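Local coordinates for fibronectin type III domain-containing protein (Simiduia agarivorans, PDB 6P2K) that probably hydrolyses xyloglucan-type polysaccharides as a family 74 glycoside hydrolase, this chain being the beta-propeller part of a longer protein, at residues W321-D326 / T353-Y358; N373-T379 / P391-K396; P331-H337 / V349-N354. All blocks are in the same frame, centred on the assembly; numbering follows the deposited sequence.

Contact 1 of 3, residues W321-D326 / T353-Y358; sequences WDIGWD and TNQTMY
The indole of Trp-321 turns its edge toward the face of Tyr-358 in an offset edge-to-face pair, the six-membered ring and the phenol lying 5.6 Å apart at their centroids with planes at 89°. Trp-321 CE3 comes to 3.8 Å from Tyr-358 CE2, and the methyl CG2 of Thr-353 closes in on the outer indole atoms CZ3 and CH2. With its CG placed between the backbone N and the carbonyl carbon (chi1 46°), Trp-321 holds its indole up against this ring. The phenol end is fixed as well: Tyr-358 OH donates to Asp-322 O at 2.7 Å, meeting a lone pair in the carbonyl plane. Ring and hydroxyl together thus join segment 321-326 to the first residue of strand 358-363.

From the phenol hydroxyl onward the packing is looser, and polar atoms and water take over. Beside Tyr-358, water 2 donates both to Asp-326 O at 2.9 Å and to Tyr-358 OH at 3.2 Å, and it also bonds to Thr-353 OG1. Beside Gln-355, water 1 ties that same hydroxyl to Asp-326 OD2 and Gln-355 N. The carboxylate gains a direct partner as well, Gln-355 NE2 giving OD2 a 2.7 Å bond from above the carboxylate plane, 44° out of it, though OD2 lies close to the plane of the amide. This partly exposed glutamine runs within about 4 Å, nearest atoms, of a bound glycerol, and its NE2 has a second acceptor in Asn-420.

Both segments are loops, one between strands 304-314 and 336-338, the other between strands 348-351 and 358-363. Trp-371 of strand 368-373 touches both rings of the aromatic pair, and Trp-314 of strand 304-314 meets the indole edge-to-face.

Contact 2 of 3, residues N373-T379 / P391-K396; sequences NKYSTPT and PTYKGK
With CG anti to its carbonyl carbon (chi1 -77°) and the chain extended as far as CE, Lys-396 runs past the backbone of Lys-374 and Tyr-375, then bends at chi4 (-68°) to let NZ donate to Thr-377 OG1 at 3.0 Å. Tyr-393 has the same first rotation, which lays its CE2 3.5 Å from Pro-378 CB. Between these two side chains, strands 376-379 and 388-395 pair antiparallel: Thr-377 N donates to Lys-394 O at 2.8 Å and Lys-394 N returns a bond to Thr-377 O at 2.9 Å, making Thr-377 and Lys-394 a hydrogen-bonded pair. Farther along, Thr-379 N reaches Thr-392 O at 2.9 Å, while Thr-379 OG1 donates to Thr-392 OG1 at 2.7 Å. On the face carrying Pro-378 and Tyr-393, Pro-391 adds its CB to Pro-378 CB at 3.9 Å, and Asn-501 of a second subunit packs against all three residues.

The two faces differ in chemistry: a mainly apolar one of two prolines and the Tyr-393 ring, whose hydroxyl bonds to Asp-322, meets the neighbouring subunit, whereas the other places an ammonium on a threonine hydroxyl. That charge is probably balanced by Glu-47, which forms salt bridges with both Lys-396 and Lys-374.

Contact 3 of 3, residues P331-H337 / V349-N354; sequences PNARFAH and VWSTTN
A beta hairpin of strands 336-338 and 348-351 starts a four-stranded antiparallel sheet, consistent with a propeller blade, and this contact joins its two arms together with the loops at their open end. His-337 and Trp-350 form a hydrogen-bonded pair, N to O in both directions at 2.9 Å. Next to it, Ser-351 OG, anti to its backbone N (chi1 -176°), donates in the carbonyl plane to Phe-335 O at 2.8 Å. The side chains of Phe-335 and Thr-352 cross at about a right angle, ring atom CE2 coming 3.4 Å from the methyl CG2, while CE1 approaches Ser-351 CA at 3.6 Å. An alanine here would take away the ring and is likely to leave a gap beside the Thr-352 methyl and against Val-17 and Val-20 of strand 17-22.

Beyond the strands, Asn-332 N bonds to Thr-353 O at 3.1 Å from above the carbonyl plane. Asn-354 ND2 gives Asn-332 OD1 a 2.8 Å bond that lies in the acceptor's carbonyl plane, and Arg-334 CD packs 3.4 Å from that same ND2, with CG against the Thr-352 methyl. The guanidinium leads on to Val-17 O and a salt bridge with Asp-123. The arginine's charge is thus probably balanced by Asp-123, next to the zinc site of Gln-16 and Asp-124.

Overall arrangement
The three contacts lie in a row with contact 1 in the middle, centred 9 Å from contact 2 and 10 Å from contact 3, whereas the latter two lie 18 Å apart yet still touch where Lys-374 CG packs 3.6 Å from Trp-350 CH2. Two tyrosines of contact 2 reach into contact 1: Tyr-393 OH lies 2.6 Å from Asp-322 OD1, and Tyr-375 OH 2.6 Å from Ile-323 O. Contacts 1 and 3 share Thr-353 and Asn-354, and Tyr-358 N lies 2.9 Å from Ser-351 O. Toward the zinc, the Arg-334 side chain of contact 3 is nearest at about 5 Å, against about 10 Å for Gln-355 of contact 1. Contacts 1 and 2 instead touch the second subunit.

Contact 1 of 3, residues W321-D326 / T353-Y358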
loop_
_atom_site.group_PDB
_atom_site.type_symbol
_atom_site.label_atom_id
_atom_site.label_comp_id
_atom_site.label_asym_id
_atom_site.label_seq_id
_atom_site.Cartn_x
_atom_site.Cartn_y
_atom_site.Cartn_z
ATOM N N TRP B 321 -17.269 29.065 -12.988
ATOM C CA TRP B 321 -17.636 29.894 -11.848
ATOM C C TRP B 321 -17.529 29.068 -10.574
ATOM O O TRP B 321 -17.659 27.843 -10.598
ATOM C CB TRP B 321 -19.045 30.494 -11.995
ATOM C CG TRP B 321 -20.107 29.536 -12.447
ATOM C CD1 TRP B 321 -20.339 29.111 -13.724
ATOM C CD2 TRP B 321 -21.099 28.901 -11.629
ATOM N NE1 TRP B 321 -21.406 28.243 -13.749
ATOM C CE2 TRP B 321 -21.890 28.096 -12.477
ATOM C CE3 TRP B 321 -21.392 28.932 -10.262
ATOM C CZ2 TRP B 321 -22.955 27.331 -12.002
ATOM C CZ3 TRP B 321 -22.449 28.173 -9.793
ATOM C CH2 TRP B 321 -23.217 27.381 -10.661
ATOM N N ASP B 322 -17.279 29.754 -9.462
ATOM C CA ASP B 322 -17.100 29.104 -8.166
ATOM C C ASP B 322 -18.465 28.722 -7.605
ATOM O O ASP B 322 -19.234 29.585 -7.171
ATOM C CB ASP B 322 -16.350 30.027 -7.209
ATOM C CG ASP B 322 -16.216 29.442 -5.808
ATOM O OD1 ASP B 322 -16.322 28.204 -5.653
ATOM O OD2 ASP B 322 -16.006 30.229 -4.855
ATOM N N ILE B 323 -18.766 27.422 -7.598
ATOM C CA ILE B 323 -20.045 26.963 -7.071
ATOM C C ILE B 323 -20.095 27.009 -5.552
ATOM O O ILE B 323 -21.172 26.828 -4.968
ATOM C CB ILE B 323 -20.351 25.547 -7.605
ATOM C CG1 ILE B 323 -21.850 25.248 -7.500
ATOM C CG2 ILE B 323 -19.510 24.497 -6.879
ATOM C CD1 ILE B 323 -22.332 24.155 -8.433
ATOM N N GLY B 324 -18.969 27.279 -4.893
ATOM C CA GLY B 324 -18.986 27.338 -3.443
ATOM C C GLY B 324 -19.202 25.962 -2.831
ATOM O O GLY B 324 -18.989 24.924 -3.463
ATOM N N TRP B 325 -19.638 25.961 -1.567
ATOM C CA TRP B 325 -19.865 24.684 -0.900
ATOM C C TRP B 325 -21.147 24.013 -1.371
ATOM O O TRP B 325 -21.229 22.778 -1.368
ATOM C CB TRP B 325 -19.885 24.857 0.627
ATOM C CG TRP B 325 -21.019 25.679 1.205
ATOM C CD1 TRP B 325 -20.951 26.973 1.642
ATOM C CD2 TRP B 325 -22.367 25.247 1.448
ATOM N NE1 TRP B 325 -22.171 27.375 2.128
ATOM C CE2 TRP B 325 -23.058 26.336 2.018
ATOM C CE3 TRP B 325 -23.058 24.050 1.233
ATOM C CZ2 TRP B 325 -24.405 26.263 2.374
ATOM C CZ3 TRP B 325 -24.400 23.982 1.582
ATOM C CH2 TRP B 325 -25.057 25.083 2.149
ATOM N N ASP B 326 -22.140 24.795 -1.794
ATOM C CA ASP B 326 -23.454 24.269 -2.167
ATOM C C ASP B 326 -23.420 23.874 -3.637
ATOM O O ASP B 326 -23.659 24.688 -4.531
ATOM C CB ASP B 326 -24.537 25.303 -1.884
ATOM C CG ASP B 326 -25.942 24.734 -1.997
ATOM O OD1 ASP B 326 -26.084 23.515 -2.232
ATOM O OD2 ASP B 326 -26.908 25.512 -1.846
ATOM N N THR B 353 -28.290 30.513 -7.012
ATOM C CA THR B 353 -28.528 29.132 -7.421
ATOM C C THR B 353 -29.659 28.480 -6.639
ATOM O O THR B 353 -30.052 27.357 -6.985
ATOM C CB THR B 353 -27.259 28.271 -7.283
ATOM O OG1 THR B 353 -26.857 28.191 -5.906
ATOM C CG2 THR B 353 -26.124 28.827 -8.139
ATOM N N ASN B 354 -30.148 29.158 -5.587
ATOM C CA ASN B 354 -31.371 28.917 -4.811
ATOM C C ASN B 354 -31.145 29.319 -3.357
ATOM O O ASN B 354 -31.896 30.126 -2.805
ATOM C CB ASN B 354 -31.859 27.465 -4.852
ATOM C CG ASN B 354 -33.128 27.258 -4.036
ATOM O OD1 ASN B 354 -33.081 26.766 -2.911
ATOM N ND2 ASN B 354 -34.266 27.652 -4.597
ATOM N N GLN B 355 -30.115 28.753 -2.729
ATOM C CA GLN B 355 -29.792 29.033 -1.337
ATOM C C GLN B 355 -28.628 30.002 -1.190
ATOM O O GLN B 355 -28.063 30.119 -0.097
ATOM C CB GLN B 355 -29.468 27.737 -0.589
ATOM C CG GLN B 355 -30.432 26.587 -0.831
ATOM C CD GLN B 355 -30.101 25.372 0.026
ATOM O OE1 GLN B 355 -30.958 24.856 0.745
ATOM N NE2 GLN B 355 -28.850 24.918 -0.040
ATOM N N THR B 356 -28.256 30.699 -2.259
ATOM C CA THR B 356 -26.980 31.395 -2.324
ATOM C C THR B 356 -27.181 32.817 -2.840
ATOM O O THR B 356 -28.301 33.252 -3.120
ATOM C CB THR B 356 -25.999 30.625 -3.217
ATOM O OG1 THR B 356 -26.576 30.451 -4.519
ATOM C CG2 THR B 356 -25.709 29.254 -2.621
ATOM N N MET B 357 -26.073 33.548 -2.958
ATOM C CA MET B 357 -26.059 34.877 -3.553
ATOM C C MET B 357 -24.906 34.945 -4.540
ATOM O O MET B 357 -23.769 34.604 -4.195
ATOM C CB MET B 357 -25.920 35.977 -2.490
ATOM C CG MET B 357 -27.012 35.971 -1.429
ATOM S SD MET B 357 -26.634 34.876 -0.046
ATOM C CE MET B 357 -25.367 35.822 0.796
ATOM N N TYR B 358 -25.198 35.385 -5.762
ATOM C CA TYR B 358 -24.215 35.419 -6.833
ATOM C C TYR B 358 -24.308 36.743 -7.570
ATOM O O TYR B 358 -25.406 37.265 -7.785
ATOM C CB TYR B 358 -24.429 34.261 -7.818
ATOM C CG TYR B 358 -23.731 32.983 -7.415
ATOM C CD1 TYR B 358 -24.328 32.091 -6.535
ATOM C CD2 TYR B 358 -22.475 32.668 -7.915
ATOM C CE1 TYR B 358 -23.691 30.918 -6.162
ATOM C CE2 TYR B 358 -21.833 31.501 -7.552
ATOM C CZ TYR B 358 -22.447 30.633 -6.676
ATOM O OH TYR B 358 -21.811 29.477 -6.311
HETATM O O HOH W 1 -28.257 26.848 -3.872
HETATM O O HOH W 2 -24.110 27.346 -5.534
#

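Contact 2 of 3, residues N373-T379 / P391-K396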
loop_
_atom_site.group_PDB
_atom_site.type_symbol
_atom_site.label_atom_id
_atom_site.label_comp_id
_atom_site.label_asym_id
_atom_site.label_seq_id
_atom_site.Cartn_x
_atom_site.Cartn_y
_atom_site.Cartn_z
ATOM N N ASN B 373 -18.981 34.236 -6.599
ATOM C CA ASN B 373 -19.581 33.672 -5.395
ATOM C C ASN B 373 -19.640 34.747 -4.312
ATOM O O ASN B 373 -18.600 35.254 -3.878
ATOM C CB ASN B 373 -18.754 32.459 -4.955
ATOM C CG ASN B 373 -19.103 31.934 -3.561
ATOM O OD1 ASN B 373 -19.933 32.483 -2.835
ATOM N ND2 ASN B 373 -18.447 30.842 -3.189
ATOM N N LYS B 374 -20.855 35.091 -3.870
ATOM C CA LYS B 374 -21.059 36.138 -2.874
ATOM C C LYS B 374 -21.734 35.608 -1.612
ATOM O O LYS B 374 -22.425 36.349 -0.911
ATOM C CB LYS B 374 -21.876 37.292 -3.457
ATOM C CG LYS B 374 -21.210 38.005 -4.627
ATOM C CD LYS B 374 -19.981 38.781 -4.172
ATOM C CE LYS B 374 -19.395 39.605 -5.311
ATOM N NZ LYS B 374 -18.503 40.680 -4.808
ATOM N N TYR B 375 -21.553 34.324 -1.307
ATOM C CA TYR B 375 -22.098 33.767 -0.077
ATOM C C TYR B 375 -21.079 33.029 0.775
ATOM O O TYR B 375 -21.293 32.920 1.990
ATOM C CB TYR B 375 -23.285 32.831 -0.378
ATOM C CG TYR B 375 -22.943 31.488 -0.998
ATOM C CD1 TYR B 375 -22.681 31.370 -2.361
ATOM C CD2 TYR B 375 -22.920 30.332 -0.224
ATOM C CE1 TYR B 375 -22.382 30.145 -2.931
ATOM C CE2 TYR B 375 -22.622 29.100 -0.783
ATOM C CZ TYR B 375 -22.357 29.011 -2.136
ATOM O OH TYR B 375 -22.069 27.783 -2.690
ATOM N N SER B 376 -19.978 32.547 0.203
ATOM C CA SER B 376 -18.986 31.811 0.969
ATOM C C SER B 376 -17.610 32.069 0.376
ATOM O O SER B 376 -17.477 32.471 -0.784
ATOM C CB SER B 376 -19.294 30.310 0.991
ATOM O OG SER B 376 -19.451 29.798 -0.322
ATOM N N THR B 377 -16.582 31.823 1.186
ATOM C CA THR B 377 -15.205 32.136 0.822
ATOM C C THR B 377 -14.363 30.869 0.857
ATOM O O THR B 377 -14.316 30.195 1.900
ATOM C CB THR B 377 -14.626 33.184 1.772
ATOM O OG1 THR B 377 -15.516 34.303 1.841
ATOM C CG2 THR B 377 -13.258 33.653 1.284
ATOM N N PRO B 378 -13.681 30.508 -0.225
ATOM C CA PRO B 378 -12.858 29.295 -0.201
ATOM C C PRO B 378 -11.599 29.500 0.623
ATOM O O PRO B 378 -11.030 30.593 0.666
ATOM C CB PRO B 378 -12.518 29.071 -1.678
ATOM C CG PRO B 378 -12.505 30.456 -2.258
ATOM C CD PRO B 378 -13.599 31.209 -1.520
ATOM N N THR B 379 -11.172 28.433 1.291
ATOM C CA THR B 379 -9.910 28.414 2.015
ATOM C C THR B 379 -8.889 27.589 1.242
ATOM O O THR B 379 -9.153 27.082 0.149
ATOM C CB THR B 379 -10.084 27.853 3.428
ATOM O OG1 THR B 379 -10.050 26.421 3.379
ATOM C CG2 THR B 379 -11.399 28.311 4.028
ATOM N N PRO B 391 -12.345 23.044 -2.340
ATOM C CA PRO B 391 -11.971 23.775 -1.131
ATOM C C PRO B 391 -13.045 23.644 -0.064
ATOM O O PRO B 391 -14.210 23.350 -0.346
ATOM C CB PRO B 391 -11.846 25.229 -1.606
ATOM C CG PRO B 391 -11.964 25.186 -3.109
ATOM C CD PRO B 391 -12.719 23.948 -3.439
ATOM N N THR B 392 -12.633 23.853 1.182
ATOM C CA THR B 392 -13.612 24.140 2.215
ATOM C C THR B 392 -13.967 25.622 2.160
ATOM O O THR B 392 -13.222 26.442 1.619
ATOM C CB THR B 392 -13.084 23.764 3.601
ATOM O OG1 THR B 392 -11.943 24.574 3.917
ATOM C CG2 THR B 392 -12.690 22.292 3.644
ATOM N N TYR B 393 -15.125 25.964 2.720
ATOM C CA TYR B 393 -15.671 27.308 2.576
ATOM C C TYR B 393 -16.100 27.854 3.928
ATOM O O TYR B 393 -16.756 27.155 4.707
ATOM C CB TYR B 393 -16.859 27.315 1.608
ATOM C CG TYR B 393 -16.462 27.134 0.162
ATOM C CD1 TYR B 393 -16.271 25.866 -0.376
ATOM C CD2 TYR B 393 -16.268 28.232 -0.664
ATOM C CE1 TYR B 393 -15.899 25.700 -1.699
ATOM C CE2 TYR B 393 -15.899 28.078 -1.984
ATOM C CZ TYR B 393 -15.716 26.812 -2.499
ATOM O OH TYR B 393 -15.350 26.663 -3.818
ATOM N N LYS B 394 -15.740 29.106 4.196
ATOM C CA LYS B 394 -16.215 29.823 5.368
ATOM C C LYS B 394 -17.241 30.869 4.947
ATOM O O LYS B 394 -17.176 31.420 3.845
ATOM C CB LYS B 394 -15.058 30.484 6.126
ATOM C CG LYS B 394 -14.322 31.568 5.357
ATOM C CD LYS B 394 -13.171 32.117 6.183
ATOM C CE LYS B 394 -12.440 33.221 5.446
ATOM N NZ LYS B 394 -11.236 33.666 6.200
ATOM N N GLY B 395 -18.193 31.137 5.838
ATOM C CA GLY B 395 -19.285 32.023 5.502
ATOM C C GLY B 395 -18.853 33.469 5.336
ATOM O O GLY B 395 -17.829 33.918 5.854
ATOM N N LYS B 396 -19.668 34.212 4.591
ATOM C CA LYS B 396 -19.443 35.632 4.367
ATOM C C LYS B 396 -20.284 36.511 5.282
ATOM O O LYS B 396 -20.341 37.724 5.074
ATOM C CB LYS B 396 -19.713 35.992 2.903
ATOM C CG LYS B 396 -18.593 35.598 1.946
ATOM C CD LYS B 396 -18.829 36.181 0.550
ATOM C CE LYS B 396 -17.714 35.809 -0.416
ATOM N NZ LYS B 396 -16.421 36.465 -0.066
HETATM O O HOH W 3 -22.849 34.242 3.767
HETATM O O HOH W 4 -15.701 35.126 4.464
#

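Contact 3 of 3, residues P331-H337 / V349-N354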
loop_
_atom_site.group_PDB
_atom_site.type_symbol
_atom_site.label_atom_id
_atom_site.label_comp_id
_atom_site.label_asym_id
_atom_site.label_seq_id
_atom_site.Cartn_x
_atom_site.Cartn_y
_atom_site.Cartn_z
ATOM N N PRO B 331 -28.119 26.296 -11.816
ATOM C CA PRO B 331 -28.710 27.264 -10.888
ATOM C C PRO B 331 -30.222 27.317 -11.056
ATOM O O PRO B 331 -30.745 27.234 -12.170
ATOM C CB PRO B 331 -28.056 28.593 -11.286
ATOM C CG PRO B 331 -26.875 28.228 -12.130
ATOM C CD PRO B 331 -27.223 26.937 -12.793
ATOM N N ASN B 332 -30.922 27.432 -9.933
ATOM C CA ASN B 332 -32.332 27.817 -9.933
ATOM C C ASN B 332 -32.369 29.305 -9.598
ATOM O O ASN B 332 -32.305 29.692 -8.429
ATOM C CB ASN B 332 -33.149 26.993 -8.944
ATOM C CG ASN B 332 -34.461 27.673 -8.562
ATOM O OD1 ASN B 332 -34.755 27.864 -7.382
ATOM N ND2 ASN B 332 -35.241 28.057 -9.566
ATOM N N ALA B 333 -32.449 30.139 -10.634
ATOM C CA ALA B 333 -32.414 31.591 -10.465
ATOM C C ALA B 333 -33.812 32.077 -10.092
ATOM O O ALA B 333 -34.572 32.592 -10.917
ATOM C CB ALA B 333 -31.900 32.264 -11.732
ATOM N N ARG B 334 -34.151 31.912 -8.809
ATOM C CA ARG B 334 -35.465 32.306 -8.315
ATOM C C ARG B 334 -35.586 33.808 -8.097
ATOM O O ARG B 334 -36.664 34.280 -7.722
ATOM C CB ARG B 334 -35.808 31.555 -7.022
ATOM C CG ARG B 334 -34.693 31.486 -5.996
ATOM C CD ARG B 334 -35.205 30.934 -4.672
ATOM N NE ARG B 334 -36.210 31.802 -4.057
ATOM C CZ ARG B 334 -37.509 31.518 -3.987
ATOM N NH1 ARG B 334 -37.979 30.387 -4.499
ATOM N NH2 ARG B 334 -38.342 32.368 -3.405
ATOM N N PHE B 335 -34.510 34.560 -8.309
ATOM C CA PHE B 335 -34.586 35.998 -8.512
ATOM C C PHE B 335 -33.397 36.400 -9.365
ATOM O O PHE B 335 -32.367 35.722 -9.378
ATOM C CB PHE B 335 -34.594 36.785 -7.194
ATOM C CG PHE B 335 -33.301 36.701 -6.430
ATOM C CD1 PHE B 335 -32.241 37.544 -6.728
ATOM C CD2 PHE B 335 -33.151 35.786 -5.406
ATOM C CE1 PHE B 335 -31.054 37.462 -6.034
ATOM C CE2 PHE B 335 -31.968 35.709 -4.702
ATOM C CZ PHE B 335 -30.918 36.544 -5.021
ATOM N N ALA B 336 -33.539 37.524 -10.061
ATOM C CA ALA B 336 -32.459 38.027 -10.899
ATOM C C ALA B 336 -32.733 39.486 -11.221
ATOM O O ALA B 336 -33.803 39.814 -11.742
ATOM C CB ALA B 336 -32.331 37.206 -12.185
ATOM N N HIS B 337 -31.770 40.352 -10.922
ATOM C CA HIS B 337 -31.927 41.784 -11.123
ATOM C C HIS B 337 -30.693 42.369 -11.788
ATOM O O HIS B 337 -29.561 41.997 -11.461
ATOM C CB HIS B 337 -32.176 42.507 -9.798
ATOM C CG HIS B 337 -33.418 42.062 -9.096
ATOM N ND1 HIS B 337 -34.682 42.374 -9.551
ATOM C CD2 HIS B 337 -33.593 41.331 -7.971
ATOM C CE1 HIS B 337 -35.581 41.853 -8.736
ATOM N NE2 HIS B 337 -34.947 41.212 -7.770
ATOM N N VAL B 349 -25.458 41.700 -12.758
ATOM C CA VAL B 349 -26.662 40.942 -12.440
ATOM C C VAL B 349 -26.488 40.303 -11.069
ATOM O O VAL B 349 -25.454 39.683 -10.795
ATOM C CB VAL B 349 -26.962 39.861 -13.499
ATOM C CG1 VAL B 349 -28.108 38.970 -13.042
ATOM C CG2 VAL B 349 -27.284 40.497 -14.848
ATOM N N TRP B 350 -27.495 40.459 -10.213
ATOM C CA TRP B 350 -27.570 39.764 -8.933
ATOM C C TRP B 350 -28.572 38.622 -9.053
ATOM O O TRP B 350 -29.701 38.838 -9.505
ATOM C CB TRP B 350 -27.996 40.723 -7.819
ATOM C CG TRP B 350 -26.857 41.395 -7.119
ATOM C CD1 TRP B 350 -26.445 42.689 -7.275
ATOM C CD2 TRP B 350 -25.983 40.808 -6.149
ATOM N NE1 TRP B 350 -25.367 42.941 -6.462
ATOM C CE2 TRP B 350 -25.063 41.802 -5.760
ATOM C CE3 TRP B 350 -25.884 39.535 -5.574
ATOM C CZ2 TRP B 350 -24.061 41.565 -4.821
ATOM C CZ3 TRP B 350 -24.887 39.302 -4.642
ATOM C CH2 TRP B 350 -23.989 40.311 -4.275
ATOM N N SER B 351 -28.165 37.419 -8.654
ATOM C CA SER B 351 -29.048 36.256 -8.752
ATOM C C SER B 351 -28.594 35.201 -7.740
ATOM O O SER B 351 -27.887 35.518 -6.778
ATOM C CB SER B 351 -29.072 35.723 -10.194
ATOM O OG SER B 351 -29.993 34.653 -10.324
ATOM N N THR B 352 -28.993 33.947 -7.961
ATOM C CA THR B 352 -28.791 32.884 -6.980
ATOM C C THR B 352 -28.865 31.526 -7.667
ATOM O O THR B 352 -29.430 31.391 -8.755
ATOM C CB THR B 352 -29.842 32.956 -5.866
ATOM O OG1 THR B 352 -29.645 31.878 -4.939
ATOM C CG2 THR B 352 -31.240 32.853 -6.458
ATOM N N THR B 353 -28.290 30.513 -7.012
ATOM C CA THR B 353 -28.528 29.132 -7.421
ATOM C C THR B 353 -29.659 28.480 -6.639
ATOM O O THR B 353 -30.052 27.357 -6.985
ATOM C CB THR B 353 -27.259 28.271 -7.283
ATOM O OG1 THR B 353 -26.857 28.191 -5.906
ATOM C CG2 THR B 353 -26.124 28.827 -8.139
ATOM N N ASN B 354 -30.148 29.158 -5.587
ATOM C CA ASN B 354 -31.371 28.917 -4.811
ATOM C C ASN B 354 -31.145 29.319 -3.357
ATOM O O ASN B 354 -31.896 30.126 -2.805
ATOM C CB ASN B 354 -31.859 27.465 -4.852
ATOM C CG ASN B 354 -33.128 27.258 -4.036
ATOM O OD1 ASN B 354 -33.081 26.766 -2.911
ATOM N ND2 ASN B 354 -34.266 27.652 -4.597
#